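Local atomic coordinates of acyl-[acyl-carrier-protein]--UDP-N-acetylglucosamine O-acyltransferase (Helicobacter pylori, PDB entry 1J2Z), a protein that catalyses the first step of lipid A biosynthesis, transferring a (3R)-hydroxyacyl chain from acyl carrier protein to UDP-N-acetylglucosamine. Residues R195-M198 with R199-L202; A212-K215 with R216-P220. All coordinates share one frame; numbering follows the deposited sequence.

Contact 1 of 2, residues R195-M198 with R199-L202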
# COMPACT_ATOMS: atom_id res chain seq x y z
N ARG A 195 -18.68 20.02 -7.00
CA ARG A 195 -18.99 21.11 -7.92
C ARG A 195 -18.31 20.94 -9.28
O ARG A 195 -18.96 21.05 -10.32
CB ARG A 195 -18.57 22.44 -7.29
CG ARG A 195 -19.35 23.65 -7.76
CD ARG A 195 -19.02 24.86 -6.89
NE ARG A 195 -19.85 26.02 -7.21
CZ ARG A 195 -19.79 26.69 -8.36
NH1 ARG A 195 -18.94 26.31 -9.31
NH2 ARG A 195 -20.58 27.73 -8.56
N HIS A 196 -17.01 20.67 -9.27
CA HIS A 196 -16.27 20.51 -10.51
C HIS A 196 -16.88 19.45 -11.42
O HIS A 196 -16.89 19.60 -12.64
CB HIS A 196 -14.81 20.15 -10.22
CG HIS A 196 -14.02 19.81 -11.44
ND1 HIS A 196 -14.09 18.57 -12.05
CD2 HIS A 196 -13.19 20.56 -12.21
CE1 HIS A 196 -13.33 18.58 -13.13
NE2 HIS A 196 -12.78 19.77 -13.25
N ARG A 197 -17.40 18.38 -10.83
CA ARG A 197 -18.01 17.31 -11.60
C ARG A 197 -19.38 17.72 -12.11
O ARG A 197 -19.71 17.50 -13.28
CB ARG A 197 -18.17 16.06 -10.74
CG ARG A 197 -18.84 14.91 -11.46
CD ARG A 197 -17.82 13.93 -11.99
NE ARG A 197 -16.83 14.55 -12.85
CZ ARG A 197 -15.71 13.96 -13.24
NH1 ARG A 197 -15.45 12.72 -12.85
NH2 ARG A 197 -14.85 14.60 -14.03
N MET A 198 -20.19 18.31 -11.24
CA MET A 198 -21.53 18.74 -11.62
C MET A 198 -21.49 19.76 -12.76
O MET A 198 -22.34 19.74 -13.64
CB MET A 198 -22.26 19.35 -10.42
CG MET A 198 -22.36 18.44 -9.21
SD MET A 198 -23.41 19.13 -7.91
CE MET A 198 -22.36 20.41 -7.29
N ARG A 199 -20.49 20.63 -12.73
CA ARG A 199 -20.35 21.67 -13.75
C ARG A 199 -20.11 21.14 -15.16
O ARG A 199 -20.39 21.84 -16.14
CB ARG A 199 -19.22 22.64 -13.37
CG ARG A 199 -19.55 23.54 -12.19
CD ARG A 199 -18.45 24.57 -11.95
NE ARG A 199 -17.19 23.94 -11.59
CZ ARG A 199 -16.05 24.60 -11.41
NH1 ARG A 199 -16.01 25.92 -11.56
NH2 ARG A 199 -14.95 23.94 -11.07
N GLN A 200 -19.60 19.92 -15.27
CA GLN A 200 -19.37 19.37 -16.60
C GLN A 200 -20.50 18.46 -17.05
O GLN A 200 -20.72 18.28 -18.24
CB GLN A 200 -18.04 18.60 -16.65
CG GLN A 200 -17.91 17.47 -15.65
CD GLN A 200 -16.78 16.52 -16.00
OE1 GLN A 200 -16.90 15.70 -16.91
NE2 GLN A 200 -15.67 16.63 -15.28
N LEU A 201 -21.25 17.92 -16.09
CA LEU A 201 -22.36 17.03 -16.42
C LEU A 201 -23.73 17.66 -16.26
O LEU A 201 -24.69 17.26 -16.94
CB LEU A 201 -22.30 15.77 -15.54
CG LEU A 201 -21.12 14.81 -15.67
CD1 LEU A 201 -21.17 13.79 -14.54
CD2 LEU A 201 -21.18 14.11 -17.02
N LEU A 202 -23.84 18.65 -15.38
CA LEU A 202 -25.13 19.28 -15.13
C LEU A 202 -25.23 20.76 -15.49
O LEU A 202 -24.24 21.48 -15.55
CB LEU A 202 -25.51 19.09 -13.66
CG LEU A 202 -25.44 17.64 -13.16
CD1 LEU A 202 -25.81 17.58 -11.69
CD2 LEU A 202 -26.37 16.77 -13.99

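Contact 2 of 2, residues A212-K215 with R216-P220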
# COMPACT_ATOMS: atom_id res chain seq x y z
N ALA A 212 -29.84 22.94 -2.79
CA ALA A 212 -31.03 23.17 -1.99
C ALA A 212 -31.57 21.85 -1.46
O ALA A 212 -31.87 21.72 -0.27
CB ALA A 212 -32.10 23.87 -2.83
N LEU A 213 -31.68 20.86 -2.34
CA LEU A 213 -32.19 19.54 -1.98
C LEU A 213 -31.42 18.96 -0.80
O LEU A 213 -32.01 18.55 0.20
CB LEU A 213 -32.06 18.59 -3.17
CG LEU A 213 -33.04 17.41 -3.29
CD1 LEU A 213 -32.40 16.33 -4.15
CD2 LEU A 213 -33.40 16.85 -1.93
N TYR A 214 -30.10 18.92 -0.91
CA TYR A 214 -29.27 18.37 0.15
C TYR A 214 -29.36 19.18 1.44
O TYR A 214 -29.31 18.61 2.54
CB TYR A 214 -27.82 18.26 -0.31
CG TYR A 214 -27.53 16.99 -1.09
CD1 TYR A 214 -26.91 17.04 -2.34
CD2 TYR A 214 -27.84 15.74 -0.57
CE1 TYR A 214 -26.61 15.88 -3.05
CE2 TYR A 214 -27.55 14.57 -1.26
CZ TYR A 214 -26.93 14.64 -2.50
OH TYR A 214 -26.64 13.49 -3.18
N LYS A 215 -29.49 20.49 1.32
CA LYS A 215 -29.59 21.34 2.50
C LYS A 215 -30.84 20.97 3.29
O LYS A 215 -30.81 20.91 4.52
CB LYS A 215 -29.61 22.81 2.09
CG LYS A 215 -28.26 23.26 1.52
CD LYS A 215 -28.29 24.65 0.90
CE LYS A 215 -26.92 24.99 0.30
NZ LYS A 215 -26.90 26.29 -0.44
N ARG A 216 -31.93 20.69 2.58
CA ARG A 216 -33.17 20.31 3.24
C ARG A 216 -33.11 18.87 3.73
O ARG A 216 -33.60 18.55 4.81
CB ARG A 216 -34.35 20.49 2.28
CG ARG A 216 -34.67 21.95 2.00
CD ARG A 216 -35.86 22.12 1.07
NE ARG A 216 -35.54 21.79 -0.31
CZ ARG A 216 -36.08 20.78 -0.97
NH1 ARG A 216 -36.97 20.00 -0.37
NH2 ARG A 216 -35.75 20.54 -2.24
N LEU A 217 -32.48 18.00 2.94
CA LEU A 217 -32.36 16.60 3.31
C LEU A 217 -31.56 16.40 4.59
O LEU A 217 -31.90 15.55 5.42
CB LEU A 217 -31.69 15.80 2.19
CG LEU A 217 -32.58 15.38 1.01
CD1 LEU A 217 -31.73 14.67 -0.03
CD2 LEU A 217 -33.70 14.48 1.51
N PHE A 218 -30.49 17.17 4.74
CA PHE A 218 -29.64 17.03 5.91
C PHE A 218 -29.96 17.90 7.11
O PHE A 218 -29.08 18.17 7.93
CB PHE A 218 -28.17 17.20 5.51
CG PHE A 218 -27.62 16.04 4.73
CD1 PHE A 218 -27.41 16.13 3.36
CD2 PHE A 218 -27.34 14.83 5.37
CE1 PHE A 218 -26.93 15.05 2.64
CE2 PHE A 218 -26.85 13.74 4.66
CZ PHE A 218 -26.65 13.85 3.29
N ARG A 219 -31.20 18.34 7.22
CA ARG A 219 -31.60 19.13 8.39
C ARG A 219 -31.62 18.13 9.54
O ARG A 219 -31.95 16.95 9.35
CB ARG A 219 -32.98 19.75 8.18
CG ARG A 219 -32.94 21.00 7.31
CD ARG A 219 -34.32 21.46 6.90
NE ARG A 219 -34.25 22.67 6.08
CZ ARG A 219 -35.27 23.16 5.38
NH1 ARG A 219 -36.45 22.54 5.40
NH2 ARG A 219 -35.12 24.26 4.66
N PRO A 220 -31.27 18.57 10.75
CA PRO A 220 -31.25 17.70 11.92
C PRO A 220 -32.55 17.05 12.39
O PRO A 220 -32.57 15.85 12.68
CB PRO A 220 -30.62 18.58 12.99
CG PRO A 220 -31.09 19.95 12.61
CD PRO A 220 -30.88 19.95 11.11

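Contact 1 of 2, residues R195-M198 with R199-L202
The guanidinium groups of Arg195 and Arg199 meet one turn apart on helix 195-201, their planes 73° from each other. CZ of Arg199 lies in plane at the edge of the Arg195 group, and the edge of the Arg199 group faces CA of His196. With chi1 at -71° and an extended chi2, Arg199 CD comes within 3.2 Å of Arg195 NH1; the bend at chi3 then brings NE and NH2 to His196, each 3.7 Å from its CA. Arg199 N donates to Arg195 O at 2.9 Å, the ordinary i to i+4 helix bond.

This short helix opens the C-terminal helical region that follows the left-handed beta-helix, and it ends here, Leu202 being the first residue to leave helical phi/psi. Arg197 O accepts both Gln200 N, from well above the carbonyl plane, and Leu201 N, in that plane, a mixture of 3-10 and alpha spacing. Met198 CB meets Leu202 CD1 at 4.2 Å, and both residues reach Ile207 of helix 204-217.

With NH1 of Arg195 3.7 Å from NH1 of Arg199, two like charges lie close together; the exposed setting of both residues probably lets solvent screen their repulsion.

Contact 2 of 2, residues A212-K215 with R216-P220
Three successive i to i+4 bonds carry the helix through its last turn, Arg216 N to Ala212 O, Leu217 N to Leu213 O and Phe218 N to Tyr214 O, before Phe218 leaves helical phi/psi. Along one side of this turn, Leu213 CD2 presses against Leu217 CD1 at 3.3 Å, tighter than usual van der Waals contact, and the same methyl lies 3.4 Å from Leu217 CG. The CG of Leu213 stands anti to its backbone N (chi1 -153°), a setting that carries CD2 forward to the next turn although the CB bond points away from it. Both leucines also touch Ile244 of helix 239-250, and each reaches helix 224-234, Leu213 at Glu231 and Leu217 at Ser227.

This is the end of helix 204-217 in the helical C-terminal part of LpxA, which follows the left-handed beta-helix built from hexapeptide repeats; helices 224-234 and 239-250 pack on the leucines, and Tyr214 also touches the loop residues Pro178 and Leu193. Tyr214 and Phe218 lie side by side, pointing the same way. Their rings meet rim to rim, with Tyr214 CD2 3.4 Å from Phe218 CE1. The centroids are 5.9 Å apart and neither ring covers the face of the other. Their planes are 26° from parallel. Phe218 also brings CD1 to 3.2 Å from Tyr214 O, which lies near the plane of the phenylalanine ring at its edge. The tyrosine OH is hydrogen-bonded to Pro179 O, tying the buried ring to the loop before strand 181-184.

Arg216 turns back along the helix through a bend at chi3 (-74°), placing NH2 3.7 Å from Leu213 CA, while its NH1 forms a salt bridge with Glu231 OE2 of helix 224-234.

Contact 1 comes first along the chain, on helix 195-201, and contact 2 follows on the end of helix 204-217, the next helix; neither encloses the other. Their centres are 20 Å apart and their nearest atoms about 7 Å, so they do not touch directly. Ile207 and Ile210 of helix 204-217 meet contact 1. Leu193, in the loop ahead of helix 195-201, touches Met198 of contact 1 as well as Tyr214 of contact 2. Both contacts lie away from the substrate-binding residues, and no other subunit of the trimer touches either. They sit on successive helices of the C-terminal helical region, at the end of the beta-helix.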